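PDB 5OCS: putative NADH-depentdent flavin oxidoreductase from Cupriavidus metallidurans, which probably reduces activated alkenes as an FMN-dependent, NAD(P)H-using ene-reductase of the Old Yellow Enzyme family. Local coordinates for residues P2-D6 / A337-A343; A104-A108 / A135-A139; L148-M153 / R196-Y200; A343-A347 / K361-D365. One frame throughout, in Å; residues are numbered along the deposited sequence.

The four contacts form two pairs on opposite sides of the chain's centre. Interactions 1 and 4 share Ala343, have centres 11 Å apart and touch: Phe5 CE1 lies 3.8 Å from Val345 CG1, as Ala338 CB does from Leu362 CD1, so all their segments pack together. Interactions 2 and 3, 16 Å between centres and about 6 Å between nearest atoms, join loops, and the start of helix 150-169, outside the barrel strands. Centres of interactions 1 and 3 are 48 Å apart. The side chain of Lys107 is about 11 Å from those of Cys25 and Ala57, FMN-binding residues; that of Phe363 is about 10 Å from a bound FMN, which does not sit in this chain's own FMN site.

Interaction 1 (P2-D6 / A337-A343); sequences PHLFD and AAAKLGA
Leu4 meets Leu341 at about a right angle, its CD2 3.8 Å from Leu341 CD1 near the end of helix 333-341. Leu4 also packs on Ala309 and Ile19, while His3 turns its ND1 to Glu310 of helix 306-314. Phe5 carries most of the contact. Its CG lies anti to the carbonyl carbon (chi1 -74°), which sends the ring out to the last turn of the helix. There the methyl of Ala343 presses obliquely on the base of the ring, with CB 3.4 Å from Phe5 CG. At the far end, Ala338 CB makes an off-centre CH-pi contact, 4.1 Å from the ring centroid. Ala337 CB comes in the ring plane at the edge, 4.0 Å from Phe5 CE2, and Leu341 CD1 stands at the edge too. Ile19 and Val345 also pack on the ring. Asp6 N closes the type I turn on His3 O, and Asp6 OD2 accepts from His3 N at 2.8 Å, bracing the turn that carries Phe5. Apart from the backbone of Ala337 and Ala338, which the ring brushes, the touching groups are hydrocarbon; the contact rests on dispersion and burial, while polar bonds to Glu310 fix the segment from outside it.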
loop_
_atom_site.group_PDB
_atom_site.type_symbol
_atom_site.label_atom_id
_atom_site.label_comp_id
_atom_site.label_asym_id
_atom_site.label_seq_id
_atom_site.Cartn_x
_atom_site.Cartn_y
_atom_site.Cartn_z
ATOM N N PRO D 2 15.679 11.969 23.851
ATOM C CA PRO D 2 14.729 11.193 23.054
ATOM C C PRO D 2 14.979 11.267 21.532
ATOM O O PRO D 2 15.472 12.279 21.010
ATOM C CB PRO D 2 13.361 11.810 23.436
ATOM C CG PRO D 2 13.654 13.103 24.102
ATOM C CD PRO D 2 15.141 13.317 24.104
ATOM N N HIS D 3 14.658 10.178 20.839
ATOM C CA HIS D 3 14.760 10.105 19.363
ATOM C C HIS D 3 13.471 9.603 18.744
ATOM O O HIS D 3 12.703 8.906 19.407
ATOM C CB HIS D 3 15.880 9.171 18.961
ATOM C CG HIS D 3 17.197 9.646 19.443
ATOM N ND1 HIS D 3 17.847 10.703 18.850
ATOM C CD2 HIS D 3 17.930 9.301 20.521
ATOM C CE1 HIS D 3 18.962 10.949 19.515
ATOM N NE2 HIS D 3 19.031 10.115 20.535
ATOM N N LEU D 4 13.281 9.928 17.461
ATOM C CA LEU D 4 12.090 9.491 16.713
ATOM C C LEU D 4 11.830 7.977 16.785
ATOM O O LEU D 4 10.676 7.520 16.937
ATOM C CB LEU D 4 12.228 9.924 15.271
ATOM C CG LEU D 4 10.977 9.742 14.406
ATOM C CD1 LEU D 4 9.863 10.654 14.868
ATOM C CD2 LEU D 4 11.350 9.998 12.977
ATOM N N PHE D 5 12.923 7.212 16.671
ATOM C CA PHE D 5 12.843 5.771 16.697
ATOM C C PHE D 5 13.020 5.118 18.064
ATOM O O PHE D 5 13.125 3.924 18.126
ATOM C CB PHE D 5 13.740 5.149 15.609
ATOM C CG PHE D 5 13.178 5.313 14.252
ATOM C CD1 PHE D 5 12.206 4.409 13.811
ATOM C CD2 PHE D 5 13.487 6.414 13.445
ATOM C CE1 PHE D 5 11.613 4.563 12.586
ATOM C CE2 PHE D 5 12.898 6.558 12.189
ATOM C CZ PHE D 5 11.945 5.635 11.775
ATOM N N ASP D 6 12.891 5.866 19.159
ATOM C CA ASP D 6 12.752 5.263 20.464
ATOM C C ASP D 6 11.389 4.636 20.610
ATOM O O ASP D 6 10.382 5.237 20.196
ATOM C CB ASP D 6 12.818 6.283 21.578
ATOM C CG ASP D 6 14.162 6.914 21.734
ATOM O OD1 ASP D 6 15.157 6.423 21.193
ATOM O OD2 ASP D 6 14.186 7.934 22.436
ATOM N N ALA D 337 12.576 7.207 6.708
ATOM C CA ALA D 337 13.100 7.918 7.872
ATOM C C ALA D 337 14.148 7.111 8.662
ATOM O O ALA D 337 15.209 7.650 9.101
ATOM C CB ALA D 337 11.978 8.419 8.791
ATOM N N ALA D 338 13.856 5.833 8.865
ATOM C CA ALA D 338 14.754 4.946 9.567
ATOM C C ALA D 338 16.078 4.836 8.820
ATOM O O ALA D 338 17.159 4.901 9.475
ATOM C CB ALA D 338 14.120 3.575 9.743
ATOM N N ALA D 339 16.030 4.757 7.502
ATOM C CA ALA D 339 17.261 4.717 6.698
ATOM C C ALA D 339 18.077 6.001 6.912
ATOM O O ALA D 339 19.300 5.933 7.003
ATOM C CB ALA D 339 16.956 4.540 5.228
ATOM N N LYS D 340 17.412 7.149 6.962
ATOM C CA LYS D 340 18.145 8.424 7.138
ATOM C C LYS D 340 18.728 8.544 8.534
ATOM O O LYS D 340 19.781 9.131 8.706
ATOM C CB LYS D 340 17.245 9.643 6.873
ATOM C CG LYS D 340 17.038 10.068 5.405
ATOM C CD LYS D 340 15.662 10.738 5.250
ATOM C CE LYS D 340 15.562 11.925 4.283
ATOM N NZ LYS D 340 14.273 12.687 4.527
ATOM N N LEU D 341 18.047 8.017 9.527
ATOM C CA LEU D 341 18.369 8.201 10.942
ATOM C C LEU D 341 19.116 7.014 11.581
ATOM O O LEU D 341 19.346 7.010 12.790
ATOM C CB LEU D 341 17.076 8.501 11.703
ATOM C CG LEU D 341 16.399 9.827 11.307
ATOM C CD1 LEU D 341 15.085 9.993 12.048
ATOM C CD2 LEU D 341 17.291 11.046 11.600
ATOM N N GLY D 342 19.490 6.010 10.786
ATOM C CA GLY D 342 20.206 4.850 11.292
ATOM C C GLY D 342 19.410 3.923 12.197
ATOM O O GLY D 342 19.975 3.243 13.048
ATOM N N ALA D 343 18.102 3.821 11.970
ATOM C CA ALA D 343 17.248 2.992 12.789
ATOM C C ALA D 343 16.705 1.822 11.950
ATOM O O ALA D 343 16.988 1.697 10.780
ATOM C CB ALA D 343 16.096 3.835 13.323
#

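Interaction 2 (A104-A108 / A135-A139); sequences AGRKA and AVPHA
Arg106 lays its guanidinium flat over the backbone of His138, and this is the tight half of the contact. His138 CA sits over the centre of one guanidinium face, 3.6 Å from Arg106 CZ. In the plane of the group, Arg106 NH1 donates to Val136 O at 2.9 Å; seen from the carbonyl, the donor stands well above the plane, 63° out of it. Pro137 O also lies 3.1 Å from Arg106 NH1, but at a poor angle for a bond. CG of Arg106 sits between its backbone N and carbonyl carbon (chi1 75°), and the chain then runs extended from CG to NE, carrying the group across. Gln187 holds the backbone N of Arg106, and Pro145 and Ala193 pack against its side chain.

The outer side is looser. The exposed His138 ring stands nearly upright to the guanidinium, planes 79° apart, with Arg106 NH2 near its edge. Lys107 CE lies over the ring face, 4.0 Å from the centroid, while its NZ passes on to His181 O and a cation-pi contact with Tyr183. A water donates to His138 O and receives a weak bond from Arg106 NH2. One cation thus serves a carbonyl directly and another through water, joining the loop after barrel strand 96-102 to the segment between strands 131-132 and 146-147.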
loop_
_atom_site.group_PDB
_atom_site.type_symbol
_atom_site.label_atom_id
_atom_site.label_comp_id
_atom_site.label_asym_id
_atom_site.label_seq_id
_atom_site.Cartn_x
_atom_site.Cartn_y
_atom_site.Cartn_z
ATOM N N ALA D 104 -19.344 15.672 13.510
ATOM C CA ALA D 104 -19.038 16.919 12.762
ATOM C C ALA D 104 -19.844 18.152 13.205
ATOM O O ALA D 104 -19.497 19.269 12.872
ATOM C CB ALA D 104 -19.278 16.707 11.272
ATOM N N GLY D 105 -20.932 17.936 13.924
ATOM C CA GLY D 105 -21.709 19.028 14.479
ATOM C C GLY D 105 -22.260 19.812 13.308
ATOM O O GLY D 105 -22.753 19.235 12.345
ATOM N N ARG D 106 -22.154 21.142 13.369
ATOM C CA ARG D 106 -22.648 21.972 12.285
ATOM C C ARG D 106 -21.943 21.814 10.967
ATOM O O ARG D 106 -22.434 22.333 9.983
ATOM C CB ARG D 106 -22.663 23.459 12.662
ATOM C CG ARG D 106 -21.283 24.092 12.659
ATOM C CD ARG D 106 -21.336 25.406 13.401
ATOM N NE ARG D 106 -20.054 26.098 13.437
ATOM C CZ ARG D 106 -19.909 27.419 13.628
ATOM N NH1 ARG D 106 -20.990 28.217 13.737
ATOM N NH2 ARG D 106 -18.665 27.940 13.660
ATOM N N LYS D 107 -20.781 21.160 10.941
ATOM C CA LYS D 107 -20.047 20.928 9.707
ATOM C C LYS D 107 -20.450 19.630 8.992
ATOM O O LYS D 107 -19.894 19.294 7.916
ATOM C CB LYS D 107 -18.563 20.901 10.010
ATOM C CG LYS D 107 -17.978 22.254 10.361
ATOM C CD LYS D 107 -16.480 22.037 10.574
ATOM C CE LYS D 107 -15.692 23.287 10.374
ATOM N NZ LYS D 107 -14.233 22.975 10.278
ATOM N N ALA D 108 -21.412 18.913 9.565
ATOM C CA ALA D 108 -21.948 17.698 8.961
ATOM C C ALA D 108 -22.704 17.965 7.661
ATOM O O ALA D 108 -22.861 19.128 7.244
ATOM C CB ALA D 108 -22.827 16.972 9.970
ATOM N N ALA D 135 -27.573 27.628 17.125
ATOM C CA ALA D 135 -28.160 27.716 15.767
ATOM C C ALA D 135 -27.451 28.781 14.868
ATOM O O ALA D 135 -28.066 29.735 14.354
ATOM C CB ALA D 135 -29.687 27.975 15.880
ATOM N N VAL D 136 -26.155 28.590 14.674
ATOM C CA VAL D 136 -25.296 29.539 13.994
ATOM C C VAL D 136 -24.524 28.721 12.986
ATOM O O VAL D 136 -23.877 27.758 13.351
ATOM C CB VAL D 136 -24.294 30.248 14.940
ATOM C CG1 VAL D 136 -23.622 31.418 14.214
ATOM C CG2 VAL D 136 -24.994 30.739 16.200
ATOM N N PRO D 137 -24.621 29.070 11.703
ATOM C CA PRO D 137 -23.897 28.320 10.672
ATOM C C PRO D 137 -22.422 28.622 10.678
ATOM O O PRO D 137 -22.009 29.677 11.164
ATOM C CB PRO D 137 -24.563 28.789 9.383
ATOM C CG PRO D 137 -24.936 30.207 9.716
ATOM C CD PRO D 137 -25.364 30.197 11.134
ATOM N N HIS D 138 -21.628 27.675 10.174
ATOM C CA HIS D 138 -20.179 27.847 10.094
ATOM C C HIS D 138 -19.826 29.050 9.210
ATOM O O HIS D 138 -18.879 29.781 9.510
ATOM C CB HIS D 138 -19.522 26.580 9.523
ATOM C CG HIS D 138 -18.068 26.730 9.261
ATOM N ND1 HIS D 138 -17.538 26.722 7.985
ATOM C CD2 HIS D 138 -17.027 26.897 10.103
ATOM C CE1 HIS D 138 -16.230 26.878 8.055
ATOM N NE2 HIS D 138 -15.897 27.006 9.327
ATOM N N ALA D 139 -20.611 29.222 8.141
ATOM C CA ALA D 139 -20.439 30.324 7.173
ATOM C C ALA D 139 -21.788 30.937 6.874
ATOM O O ALA D 139 -22.811 30.253 6.859
ATOM C CB ALA D 139 -19.817 29.807 5.877
HETATM O O HOH W 1 -17.866 30.545 11.822
#

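Interaction 3 (L148-M153 / R196-Y200); sequences LDKAGM and RTDEY
Met153 and Tyr200 slide past each other in opposite directions, and the thioether end dips its methyl onto the ring. Met153 CE stands over the ring centre, 3.4 Å from the centroid, in a CH-pi contact; the sulfur follows farther out, a Met-aromatic contact. A bend at chi3 (67°) turns the methyl onto the face, while Tyr200 OH bonds to Glu213. Met153 SD also sits over one guanidinium face of Arg196, offset toward its rim. That guanidinium uses its edge for polar partners: NH1 meets Leu148 O at 2.8 Å, in the carbonyl plane on a lone pair, and NH2 adds a weak bond. Side-on, NE and NH2 of Arg196 grip the two oxygens of Asp198, one each. Lys150 comes head-on to Asp198 and Glu199: its NZ makes a salt bridge to Asp198 OD2 at 2.9 Å and a longer, weak one to Glu199 OE2 at 3.4 Å. Tyr200 N donates to Asp198 OD1, an Asx turn, from the carboxylate face opposite Arg196 NE. Gripped by two cations and a backbone N-H, Asp198 would be expected to stay ionised; its charge probably offsets the closeness of the cations, tying the start of helix 150-169 to the loop before helix 204-221.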
loop_
_atom_site.group_PDB
_atom_site.type_symbol
_atom_site.label_atom_id
_atom_site.label_comp_id
_atom_site.label_asym_id
_atom_site.label_seq_id
_atom_site.Cartn_x
_atom_site.Cartn_y
_atom_site.Cartn_z
ATOM N N LEU D 148 -28.654 22.114 20.127
ATOM C CA LEU D 148 -28.935 20.888 20.845
ATOM C C LEU D 148 -29.681 21.152 22.166
ATOM O O LEU D 148 -29.349 22.082 22.894
ATOM C CB LEU D 148 -27.652 20.149 21.150
ATOM C CG LEU D 148 -27.052 19.441 19.938
ATOM C CD1 LEU D 148 -25.543 19.310 20.066
ATOM C CD2 LEU D 148 -27.731 18.096 19.767
ATOM N N ASP D 149 -30.632 20.279 22.477
ATOM C CA ASP D 149 -31.268 20.263 23.809
ATOM C C ASP D 149 -30.707 19.129 24.677
ATOM O O ASP D 149 -29.770 18.391 24.268
ATOM C CB ASP D 149 -32.787 20.221 23.667
ATOM C CG ASP D 149 -33.300 18.995 22.938
ATOM O OD1 ASP D 149 -32.586 17.977 22.771
ATOM O OD2 ASP D 149 -34.463 19.035 22.547
ATOM N N LYS D 150 -31.226 19.022 25.891
ATOM C CA LYS D 150 -30.787 18.009 26.829
ATOM C C LYS D 150 -30.866 16.619 26.203
ATOM O O LYS D 150 -29.903 15.857 26.284
ATOM C CB LYS D 150 -31.580 18.085 28.175
ATOM C CG LYS D 150 -30.836 18.782 29.322
ATOM C CD LYS D 150 -30.814 20.318 29.257
ATOM C CE LYS D 150 -29.797 20.964 30.238
ATOM N NZ LYS D 150 -29.011 22.126 29.673
ATOM N N ALA D 151 -31.965 16.310 25.530
ATOM C CA ALA D 151 -32.088 14.976 24.885
ATOM C C ALA D 151 -31.035 14.779 23.782
ATOM O O ALA D 151 -30.463 13.697 23.638
ATOM C CB ALA D 151 -33.456 14.813 24.306
ATOM N N GLY D 152 -30.798 15.825 22.997
ATOM C CA GLY D 152 -29.831 15.737 21.879
ATOM C C GLY D 152 -28.429 15.529 22.367
ATOM O O GLY D 152 -27.667 14.780 21.754
ATOM N N MET D 153 -28.076 16.184 23.464
ATOM C CA MET D 153 -26.770 16.025 24.064
ATOM C C MET D 153 -26.603 14.628 24.664
ATOM O O MET D 153 -25.522 14.067 24.587
ATOM C CB MET D 153 -26.486 17.118 25.090
ATOM C CG MET D 153 -26.280 18.436 24.374
ATOM S SD MET D 153 -26.096 19.866 25.424
ATOM C CE MET D 153 -24.594 19.633 26.269
ATOM N N ARG D 196 -24.532 29.480 23.811
ATOM C CA ARG D 196 -25.464 28.956 24.773
ATOM C C ARG D 196 -25.429 29.797 26.048
ATOM O O ARG D 196 -24.395 30.343 26.405
ATOM C CB ARG D 196 -25.121 27.511 25.124
ATOM C CG ARG D 196 -25.209 26.529 23.968
ATOM C CD ARG D 196 -24.848 25.133 24.465
ATOM N NE ARG D 196 -25.952 24.549 25.233
ATOM C CZ ARG D 196 -27.015 23.944 24.722
ATOM N NH1 ARG D 196 -27.180 23.792 23.417
ATOM N NH2 ARG D 196 -27.934 23.460 25.538
ATOM N N THR D 197 -26.564 29.881 26.723
ATOM C CA THR D 197 -26.649 30.586 27.983
ATOM C C THR D 197 -26.878 29.684 29.186
ATOM O O THR D 197 -27.007 30.203 30.299
ATOM C CB THR D 197 -27.774 31.649 27.924
ATOM O OG1 THR D 197 -29.003 31.042 27.493
ATOM C CG2 THR D 197 -27.366 32.794 26.963
ATOM N N ASP D 198 -26.920 28.362 28.980
ATOM C CA ASP D 198 -27.059 27.410 30.074
ATOM C C ASP D 198 -25.661 27.032 30.562
ATOM O O ASP D 198 -24.703 27.726 30.200
ATOM C CB ASP D 198 -27.933 26.224 29.636
ATOM C CG ASP D 198 -27.272 25.350 28.550
ATOM O OD1 ASP D 198 -26.152 25.666 28.063
ATOM O OD2 ASP D 198 -27.926 24.384 28.139
ATOM N N GLU D 199 -25.530 25.928 31.324
ATOM C CA GLU D 199 -24.266 25.521 31.951
ATOM C C GLU D 199 -23.213 25.020 30.938
ATOM O O GLU D 199 -22.107 24.651 31.330
ATOM C CB GLU D 199 -24.505 24.462 33.073
ATOM C CG GLU D 199 -25.053 23.076 32.703
ATOM C CD GLU D 199 -26.569 22.987 32.474
ATOM O OE1 GLU D 199 -27.245 24.035 32.233
ATOM O OE2 GLU D 199 -27.116 21.849 32.517
ATOM N N TYR D 200 -23.594 24.989 29.657
ATOM C CA TYR D 200 -22.716 24.529 28.569
ATOM C C TYR D 200 -22.156 25.638 27.688
ATOM O O TYR D 200 -21.400 25.333 26.787
ATOM C CB TYR D 200 -23.419 23.473 27.725
ATOM C CG TYR D 200 -23.625 22.200 28.490
ATOM C CD1 TYR D 200 -22.558 21.329 28.738
ATOM C CD2 TYR D 200 -24.875 21.876 29.010
ATOM C CE1 TYR D 200 -22.756 20.168 29.504
ATOM C CE2 TYR D 200 -25.085 20.718 29.732
ATOM C CZ TYR D 200 -24.020 19.877 29.987
ATOM O OH TYR D 200 -24.255 18.723 30.721
#

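Interaction 4 (A343-A347 / K361-D365); sequences ASVNA and KLFKD
Lys364 runs back along the segment 343-347 to Ser344. Its CB lies 3.8 Å from Val345 O, the carbonyl that also accepts from Lys364 N at 2.9 Å. CG passes beside the hydroxyl of Ser344, with OG 3.4 Å away. CD slides obliquely across the amide of Asn346, 4.0 Å from ND2. CE passes the carbonyl oxygen of Ser344, and there the chain bends at chi4 (-58°), turning NZ back to donate to Ser344 OG at 2.9 Å. Away from this lysine, Val345 and Phe363 share the other side: Val345 CG2 comes in the ring plane at the edge, while Ala347 CB sits over the face in a CH-pi contact 3.8 Å from the centroid. Trp335 of helix 333-341 meets Phe363 edge-to-face, and Tyr329 of the second subunit packs on Leu362. Water links Ala347 N to Lys364 O beyond the last direct bond. Val345 N donates to Leu362 O at 2.9 Å, approaching nearly in line with the C=O bond; together with the bond from Lys364 N this makes a single parallel beta bridge between Val345 and Phe363, pairing two C-terminal segments that follow the last helix of the TIM barrel.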
loop_
_atom_site.group_PDB
_atom_site.type_symbol
_atom_site.label_atom_id
_atom_site.label_comp_id
_atom_site.label_asym_id
_atom_site.label_seq_id
_atom_site.Cartn_x
_atom_site.Cartn_y
_atom_site.Cartn_z
ATOM N N ALA D 343 18.102 3.821 11.970
ATOM C CA ALA D 343 17.248 2.992 12.789
ATOM C C ALA D 343 16.705 1.822 11.950
ATOM O O ALA D 343 16.988 1.697 10.780
ATOM C CB ALA D 343 16.096 3.835 13.323
ATOM N N SER D 344 15.891 1.000 12.574
ATOM C CA SER D 344 15.281 -0.104 11.868
ATOM C C SER D 344 13.800 -0.095 12.121
ATOM O O SER D 344 13.310 0.577 13.019
ATOM C CB SER D 344 15.987 -1.418 12.226
ATOM O OG SER D 344 15.848 -1.786 13.572
ATOM N N VAL D 345 13.078 -0.826 11.282
ATOM C CA VAL D 345 11.631 -0.804 11.298
ATOM C C VAL D 345 11.139 -2.224 11.094
ATOM O O VAL D 345 11.851 -3.048 10.532
ATOM C CB VAL D 345 11.000 0.027 10.158
ATOM C CG1 VAL D 345 10.903 1.507 10.515
ATOM C CG2 VAL D 345 11.728 -0.210 8.826
ATOM N N ASN D 346 9.917 -2.471 11.542
ATOM C CA ASN D 346 9.189 -3.688 11.207
ATOM C C ASN D 346 8.598 -3.562 9.835
ATOM O O ASN D 346 7.822 -2.653 9.592
ATOM C CB ASN D 346 8.011 -3.859 12.139
ATOM C CG ASN D 346 8.423 -4.294 13.477
ATOM O OD1 ASN D 346 8.767 -5.441 13.665
ATOM N ND2 ASN D 346 8.398 -3.376 14.439
ATOM N N ALA D 347 8.985 -4.451 8.938
ATOM C CA ALA D 347 8.432 -4.473 7.604
ATOM C C ALA D 347 7.935 -5.917 7.389
ATOM O O ALA D 347 8.488 -6.863 7.942
ATOM C CB ALA D 347 9.465 -4.083 6.542
ATOM N N LYS D 361 20.429 -4.031 7.274
ATOM C CA LYS D 361 19.776 -4.083 8.599
ATOM C C LYS D 361 18.626 -3.096 8.803
ATOM O O LYS D 361 18.266 -2.829 9.940
ATOM C CB LYS D 361 20.776 -3.838 9.753
ATOM C CG LYS D 361 22.025 -4.692 9.742
ATOM C CD LYS D 361 21.729 -6.104 10.209
ATOM C CE LYS D 361 23.007 -6.921 10.332
ATOM N NZ LYS D 361 22.781 -8.308 9.840
ATOM N N LEU D 362 18.070 -2.552 7.723
ATOM C CA LEU D 362 16.916 -1.637 7.833
ATOM C C LEU D 362 15.720 -2.345 8.453
ATOM O O LEU D 362 14.971 -1.767 9.280
ATOM C CB LEU D 362 16.557 -1.047 6.463
ATOM C CG LEU D 362 15.387 -0.054 6.439
ATOM C CD1 LEU D 362 15.757 1.150 7.298
ATOM C CD2 LEU D 362 15.062 0.412 5.040
ATOM N N PHE D 363 15.490 -3.574 8.012
ATOM C CA PHE D 363 14.332 -4.302 8.447
ATOM C C PHE D 363 14.671 -5.230 9.606
ATOM O O PHE D 363 15.577 -6.060 9.498
ATOM C CB PHE D 363 13.750 -5.077 7.282
ATOM C CG PHE D 363 13.341 -4.219 6.101
ATOM C CD1 PHE D 363 12.670 -3.015 6.270
ATOM C CD2 PHE D 363 13.560 -4.675 4.827
ATOM C CE1 PHE D 363 12.253 -2.266 5.188
ATOM C CE2 PHE D 363 13.178 -3.931 3.741
ATOM C CZ PHE D 363 12.512 -2.731 3.917
ATOM N N LYS D 364 13.915 -5.122 10.692
ATOM C CA LYS D 364 14.176 -5.915 11.895
ATOM C C LYS D 364 14.031 -7.409 11.628
ATOM O O LYS D 364 13.013 -7.853 11.076
ATOM C CB LYS D 364 13.228 -5.544 13.014
ATOM C CG LYS D 364 13.328 -4.119 13.520
ATOM C CD LYS D 364 12.339 -3.858 14.660
ATOM C CE LYS D 364 12.339 -2.394 15.092
ATOM N NZ LYS D 364 13.682 -1.945 15.537
ATOM N N ASP D 365 15.065 -8.160 11.976
ATOM C CA ASP D 365 15.055 -9.627 11.923
ATOM C C ASP D 365 14.849 -10.241 10.528
ATOM O O ASP D 365 14.418 -11.375 10.430
ATOM C CB ASP D 365 14.021 -10.195 12.892
ATOM C CG ASP D 365 14.187 -9.649 14.307
ATOM O OD1 ASP D 365 15.302 -9.710 14.867
ATOM O OD2 ASP D 365 13.203 -9.135 14.844
HETATM O O HOH W 2 10.795 -6.578 9.876
#